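Local coordinates for protein ribonuclease J (Methanolobus psychrophilus R15, PDB 5HAB) that probably degrades RNA as an exoribonuclease of the metallo-beta-lactamase, beta-CASP family, held here in complex with an RNA strand, at residues G33-G38 against L458-E463; A224-S229 against I429-T434. The protein carries 1 engineered substitution. All coordinates share one frame; numbering follows the deposited sequence.

Contact 1. Residues G33-G38 against L458-E463. With nucleotides of chain D.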
loop_
_atom_site.group_PDB
_atom_site.type_symbol
_atom_site.label_atom_id
_atom_site.label_comp_id
_atom_site.label_asym_id
_atom_site.label_seq_id
_atom_site.Cartn_x
_atom_site.Cartn_y
_atom_site.Cartn_z
ATOM N N GLY B 33 -10.906 5.421 -23.950
ATOM C CA GLY B 33 -11.357 5.457 -22.572
ATOM C C GLY B 33 -11.914 4.154 -22.033
ATOM O O GLY B 33 -12.471 4.120 -20.939
ATOM N N TYR B 34 -11.762 3.079 -22.799
ATOM C CA TYR B 34 -12.171 1.756 -22.343
ATOM C C TYR B 34 -10.963 0.951 -21.852
ATOM O O TYR B 34 -11.123 -0.043 -21.150
ATOM C CB TYR B 34 -12.912 1.013 -23.458
ATOM C CG TYR B 34 -14.293 1.572 -23.721
ATOM C CD1 TYR B 34 -14.462 2.784 -24.381
ATOM C CD2 TYR B 34 -15.426 0.890 -23.306
ATOM C CE1 TYR B 34 -15.720 3.298 -24.618
ATOM C CE2 TYR B 34 -16.689 1.394 -23.539
ATOM C CZ TYR B 34 -16.830 2.600 -24.193
ATOM O OH TYR B 34 -18.089 3.101 -24.424
ATOM N N ASN B 35 -9.757 1.378 -22.228
ATOM C CA ASN B 35 -8.529 0.736 -21.755
ATOM C C ASN B 35 -7.763 1.597 -20.764
ATOM O O ASN B 35 -6.746 1.164 -20.221
ATOM C CB ASN B 35 -7.597 0.393 -22.918
ATOM C CG ASN B 35 -8.225 -0.550 -23.919
ATOM O OD1 ASN B 35 -9.444 -0.730 -23.948
ATOM N ND2 ASN B 35 -7.389 -1.155 -24.758
ATOM N N GLU B 36 -8.240 2.818 -20.549
ATOM C CA GLU B 36 -7.510 3.779 -19.740
ATOM C C GLU B 36 -8.404 4.922 -19.281
ATOM O O GLU B 36 -9.599 4.954 -19.592
ATOM C CB GLU B 36 -6.317 4.337 -20.529
ATOM C CG GLU B 36 -6.704 5.154 -21.763
ATOM C CD GLU B 36 -7.074 4.299 -22.974
ATOM O OE1 GLU B 36 -6.247 3.466 -23.407
ATOM O OE2 GLU B 36 -8.192 4.469 -23.501
ATOM N N MET B 37 -7.809 5.876 -18.572
ATOM C CA MET B 37 -8.518 7.077 -18.141
ATOM C C MET B 37 -8.247 8.213 -19.111
ATOM O O MET B 37 -7.192 8.244 -19.740
ATOM C CB MET B 37 -8.084 7.499 -16.738
ATOM C CG MET B 37 -8.232 6.435 -15.666
ATOM S SD MET B 37 -9.944 6.103 -15.217
ATOM C CE MET B 37 -10.640 7.749 -15.166
ATOM N N GLY B 38 -9.195 9.138 -19.240
ATOM C CA GLY B 38 -8.945 10.358 -19.991
ATOM C C GLY B 38 -9.551 10.511 -21.381
ATOM O O GLY B 38 -10.453 11.320 -21.580
ATOM N N LEU B 458 -17.650 -6.783 -21.828
ATOM C CA LEU B 458 -16.345 -6.185 -21.624
ATOM C C LEU B 458 -15.730 -5.808 -22.968
ATOM O O LEU B 458 -15.316 -6.676 -23.734
ATOM C CB LEU B 458 -15.427 -7.152 -20.867
ATOM C CG LEU B 458 -13.980 -6.711 -20.656
ATOM C CD1 LEU B 458 -13.922 -5.330 -20.005
ATOM C CD2 LEU B 458 -13.215 -7.732 -19.834
ATOM N N LEU B 459 -15.721 -4.514 -23.268
ATOM C CA LEU B 459 -15.135 -4.011 -24.507
ATOM C C LEU B 459 -13.735 -3.420 -24.317
ATOM O O LEU B 459 -13.452 -2.765 -23.308
ATOM C CB LEU B 459 -16.053 -2.953 -25.126
ATOM C CG LEU B 459 -17.461 -3.387 -25.525
ATOM C CD1 LEU B 459 -18.142 -2.285 -26.317
ATOM C CD2 LEU B 459 -17.397 -4.675 -26.338
ATOM N N ARG B 460 -12.878 -3.632 -25.312
ATOM C CA ARG B 460 -11.578 -2.972 -25.404
ATOM C C ARG B 460 -11.665 -1.866 -26.464
ATOM O O ARG B 460 -12.542 -1.915 -27.325
ATOM C CB ARG B 460 -10.483 -3.985 -25.767
ATOM C CG ARG B 460 -10.441 -5.220 -24.870
ATOM C CD ARG B 460 -9.945 -4.872 -23.481
ATOM N NE ARG B 460 -8.488 -4.794 -23.426
ATOM C CZ ARG B 460 -7.812 -4.003 -22.598
ATOM N NH1 ARG B 460 -8.463 -3.188 -21.773
ATOM N NH2 ARG B 460 -6.486 -4.008 -22.612
ATOM N N ASN B 461 -10.766 -0.882 -26.412
ATOM C CA ASN B 461 -10.721 0.165 -27.440
ATOM C C ASN B 461 -10.700 -0.451 -28.839
ATOM O O ASN B 461 -9.914 -1.359 -29.114
ATOM C CB ASN B 461 -9.488 1.073 -27.279
ATOM C CG ASN B 461 -9.546 1.963 -26.042
ATOM O OD1 ASN B 461 -10.618 2.317 -25.553
ATOM N ND2 ASN B 461 -8.378 2.348 -25.549
ATOM N N GLY B 462 -11.577 0.034 -29.709
ATOM C CA GLY B 462 -11.588 -0.389 -31.096
ATOM C C GLY B 462 -12.580 -1.499 -31.368
ATOM O O GLY B 462 -12.754 -1.924 -32.515
ATOM N N GLU B 463 -13.278 -1.927 -30.323
ATOM C CA GLU B 463 -14.190 -3.059 -30.434
ATOM C C GLU B 463 -15.636 -2.592 -30.578
ATOM O O GLU B 463 -16.031 -1.566 -30.022
ATOM C CB GLU B 463 -14.051 -3.974 -29.214
ATOM C CG GLU B 463 -14.732 -5.324 -29.372
ATOM C CD GLU B 463 -14.489 -6.254 -28.199
ATOM O OE1 GLU B 463 -13.873 -5.820 -27.195
ATOM O OE2 GLU B 463 -14.916 -7.426 -28.286
ATOM O OP3 A D 1 -11.747 12.948 -7.079
ATOM P P A D 1 -12.529 12.444 -8.234
ATOM O OP1 A D 1 -13.449 13.518 -8.690
ATOM O OP2 A D 1 -13.090 11.119 -7.871
ATOM O "O5'" A D 1 -11.493 12.142 -9.397
ATOM C "C5'" A D 1 -10.519 13.101 -9.796
ATOM C "C4'" A D 1 -9.976 12.772 -11.164
ATOM O "O4'" A D 1 -9.102 11.615 -11.049
ATOM C "C3'" A D 1 -11.041 12.406 -12.196
ATOM O "O3'" A D 1 -10.686 12.897 -13.486
ATOM C "C2'" A D 1 -11.030 10.880 -12.187
ATOM O "O2'" A D 1 -11.451 10.286 -13.397
ATOM C "C1'" A D 1 -9.566 10.566 -11.881
ATOM N N9 A D 1 -9.407 9.307 -11.144
ATOM C C8 A D 1 -10.212 8.865 -10.118
ATOM N N7 A D 1 -9.870 7.698 -9.628
ATOM C C5 A D 1 -8.762 7.339 -10.387
ATOM C C6 A D 1 -7.936 6.201 -10.358
ATOM N N6 A D 1 -8.104 5.183 -9.505
ATOM N N1 A D 1 -6.916 6.147 -11.246
ATOM C C2 A D 1 -6.750 7.169 -12.100
ATOM N N3 A D 1 -7.460 8.291 -12.223
ATOM C C4 A D 1 -8.466 8.317 -11.328
HETATM O O HOH W 1 -11.246 -2.779 -21.444
HETATM O O HOH W 2 -6.687 -1.582 -19.666
HETATM O O HOH W 3 -7.265 -2.854 -27.446
#
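Two donors of these loops converge on Glu36 OE2, the side-chain amide of Asn461 and the backbone N of Gly33. Asn461 ND2 reaches it at 3.0 Å on the syn lone pair, the carboxylate lying almost in the plane of the amide, while Gly33 N, from the same loop as Glu36, donates to OE2 at 2.9 Å. A longer, weak bond runs from the same ND2 to OE1, an oxygen that also forms a salt bridge with Arg39. With CG wedged between backbone N and carbonyl carbon (chi1 65°) and the chain bent at chi2, the carboxylate folds back over its own loop to meet these donors.

The two asparagines answer each other. Asn461 OD1 accepts from Tyr34 N at 3.1 Å, and Asn35 OD1 accepts from Asn461 N at 2.8 Å, the donor standing above the Asn35 carbonyl plane. Both segments are loops of the metallo-beta-lactamase fold: residues 33-38 follow strand 24-32, while residues 458-463, which include a type II beta turn from Arg460 to Glu463, lead into the adjacent strand 464-469.

The Asn35 amide is layered between the Asn461 amide, 7° from parallel to it, and the Arg460 guanidinium on its other face, with Asn35 ND2 3.5 Å above the guanidinium plane and over its centre. Two waters fix the guanidinium edge: one joins Arg460 NH1 to the carbonyls of Tyr34 and Leu459, the other joins NH1 to Asn35 O. NH2 turns to a salt bridge with Glu446 of the second subunit. The Tyr34 ring stands nearly upright to the Asn461 amide, with OD1 at its edge, and its hydroxyl is hydrogen-bonded to Thr42. Met37 CE approaches O2' of nucleotide A1 of chain D, at 3.2 Å.

Contact 2. Residues A224-S229 against I429-T434; sequences ALITES and IPAHGT
Ile429 N donates to Leu225 O at 2.8 Å, almost in line with the carbonyl, and Ile429 O in turn accepts from Thr227 N at 3.1 Å. Thr227 O takes Ala431 N, and Ala431 O takes Ser229 N at 2.9 Å, completing the alternating exchange of two parallel strands. Three of the four acceptors also take a CA-H...O contact: Ile429 O from Ile226 CA, Thr227 O from Pro430 CA, and Ala431 O from Glu228 CA. Since the bonds use N and O of Ile429 and Ala431, this register asks no N-H of Pro430.

Within the chain, strand 427-431 forms the edge of a metallo-beta-lactamase sheet, beside 222-228. On one face Ile226 and Ile429 lie side by side, and Ile226 CG2, anti to the backbone N, touches Ala431 CB at 3.8 Å. Towards the strand ends Glu228 CB meets His432 CB, and Ser229 CB rests on Pro430 CB.

The buried polar side chains find partners beyond the two strands. Thr227 OG1 is hydrogen-bonded to Ala194 O, Ser229 OG to His438 ND1, Glu228 OE1 to His410 ND1 and Phe197 N, and His432 NE2 to His109 NE2, their rings nearly perpendicular. Main-chain bonds thus join the strands, while separate side-chain bonds reach three histidines; His109 falls in the family's HxHxDH motif, consistent with these strand ends bordering the catalytic centre.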
loop_
_atom_site.group_PDB
_atom_site.type_symbol
_atom_site.label_atom_id
_atom_site.label_comp_id
_atom_site.label_asym_id
_atom_site.label_seq_id
_atom_site.Cartn_x
_atom_site.Cartn_y
_atom_site.Cartn_z
ATOM N N ALA B 224 -29.453 -0.962 -23.859
ATOM C CA ALA B 224 -28.075 -1.020 -23.400
ATOM C C ALA B 224 -27.739 0.184 -22.535
ATOM O O ALA B 224 -28.196 1.301 -22.785
ATOM C CB ALA B 224 -27.118 -1.103 -24.587
ATOM N N LEU B 225 -26.960 -0.068 -21.493
ATOM C CA LEU B 225 -26.430 0.987 -20.650
ATOM C C LEU B 225 -24.916 1.009 -20.790
ATOM O O LEU B 225 -24.252 -0.015 -20.606
ATOM C CB LEU B 225 -26.838 0.778 -19.187
ATOM C CG LEU B 225 -26.132 1.646 -18.141
ATOM C CD1 LEU B 225 -26.417 3.121 -18.372
ATOM C CD2 LEU B 225 -26.534 1.245 -16.726
ATOM N N ILE B 226 -24.385 2.166 -21.166
ATOM C CA ILE B 226 -22.954 2.405 -21.118
ATOM C C ILE B 226 -22.734 3.273 -19.900
ATOM O O ILE B 226 -23.268 4.377 -19.822
ATOM C CB ILE B 226 -22.421 3.082 -22.393
ATOM C CG1 ILE B 226 -22.612 2.175 -23.612
ATOM C CG2 ILE B 226 -20.959 3.502 -22.216
ATOM C CD1 ILE B 226 -23.877 2.456 -24.397
ATOM N N THR B 227 -21.972 2.776 -18.935
ATOM C CA THR B 227 -21.791 3.520 -17.697
ATOM C C THR B 227 -20.350 3.370 -17.221
ATOM O O THR B 227 -19.673 2.397 -17.546
ATOM C CB THR B 227 -22.796 3.064 -16.609
ATOM O OG1 THR B 227 -22.746 3.961 -15.494
ATOM C CG2 THR B 227 -22.509 1.648 -16.134
ATOM N N GLU B 228 -19.878 4.369 -16.485
ATOM C CA GLU B 228 -18.503 4.392 -15.999
ATOM C C GLU B 228 -18.253 3.291 -14.969
ATOM O O GLU B 228 -19.159 2.889 -14.248
ATOM C CB GLU B 228 -18.185 5.761 -15.392
ATOM C CG GLU B 228 -18.994 6.068 -14.136
ATOM C CD GLU B 228 -18.378 7.169 -13.294
ATOM O OE1 GLU B 228 -18.305 8.311 -13.777
ATOM O OE2 GLU B 228 -17.964 6.891 -12.149
ATOM N N SER B 229 -17.025 2.793 -14.915
ATOM C CA SER B 229 -16.657 1.822 -13.894
ATOM C C SER B 229 -15.642 2.419 -12.921
ATOM O O SER B 229 -15.181 1.736 -12.015
ATOM C CB SER B 229 -16.079 0.566 -14.536
ATOM O OG SER B 229 -14.848 0.856 -15.164
ATOM N N ILE B 429 -22.544 -2.166 -20.446
ATOM C CA ILE B 429 -21.173 -2.046 -20.922
ATOM C C ILE B 429 -20.437 -1.055 -20.034
ATOM O O ILE B 429 -20.787 0.126 -20.003
ATOM C CB ILE B 429 -21.115 -1.601 -22.402
ATOM C CG1 ILE B 429 -21.874 -2.582 -23.301
ATOM C CG2 ILE B 429 -19.659 -1.408 -22.858
ATOM C CD1 ILE B 429 -23.344 -2.237 -23.496
ATOM N N PRO B 430 -19.415 -1.526 -19.308
ATOM C CA PRO B 430 -18.634 -0.573 -18.516
ATOM C C PRO B 430 -17.655 0.219 -19.368
ATOM O O PRO B 430 -17.107 -0.304 -20.333
ATOM C CB PRO B 430 -17.898 -1.469 -17.507
ATOM C CG PRO B 430 -17.805 -2.798 -18.181
ATOM C CD PRO B 430 -19.075 -2.926 -18.990
ATOM N N ALA B 431 -17.443 1.475 -18.994
ATOM C CA ALA B 431 -16.598 2.389 -19.753
ATOM C C ALA B 431 -15.841 3.311 -18.795
ATOM O O ALA B 431 -15.973 3.178 -17.579
ATOM C CB ALA B 431 -17.440 3.201 -20.718
ATOM N N HIS B 432 -15.073 4.249 -19.345
ATOM C CA HIS B 432 -14.350 5.244 -18.542
ATOM C C HIS B 432 -13.440 4.609 -17.497
ATOM O O HIS B 432 -13.534 4.929 -16.313
ATOM C CB HIS B 432 -15.322 6.195 -17.828
ATOM C CG HIS B 432 -15.865 7.287 -18.697
ATOM N ND1 HIS B 432 -16.295 7.071 -19.989
ATOM C CD2 HIS B 432 -16.051 8.606 -18.453
ATOM C CE1 HIS B 432 -16.720 8.212 -20.506
ATOM N NE2 HIS B 432 -16.587 9.158 -19.592
ATOM N N GLY B 433 -12.552 3.724 -17.927
ATOM C CA GLY B 433 -11.601 3.147 -17.000
ATOM C C GLY B 433 -10.728 2.063 -17.586
ATOM O O GLY B 433 -10.811 1.745 -18.774
ATOM N N THR B 434 -9.874 1.505 -16.736
ATOM C CA THR B 434 -9.013 0.396 -17.109
ATOM C C THR B 434 -9.812 -0.894 -17.113
ATOM O O THR B 434 -10.966 -0.915 -16.684
ATOM C CB THR B 434 -7.839 0.259 -16.144
ATOM O OG1 THR B 434 -8.352 0.085 -14.817
ATOM C CG2 THR B 434 -6.964 1.523 -16.188
#

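From the N terminus, the chain leaves strand 24-32 into residues 33-38, one half of contact 1, whose partner 458-463 arrives only after helix 435-447; the loop it closes therefore spans most of the protein. Contact 2 is nested inside it, joining strand 222-228 to strand 427-431 across a shorter excursion that includes the parallel beta-CASP sheet. Contact 1 joins loops flanking strands 24-32 and 464-469 of one lactamase sheet; contact 2 belongs to the other. With centres about 9 Å apart, they meet directly: Gly33 O probably accepts from Gly433 N, and the Tyr34 ring packs on Ala431 while its hydroxyl reaches Ile226, joining the two sheets.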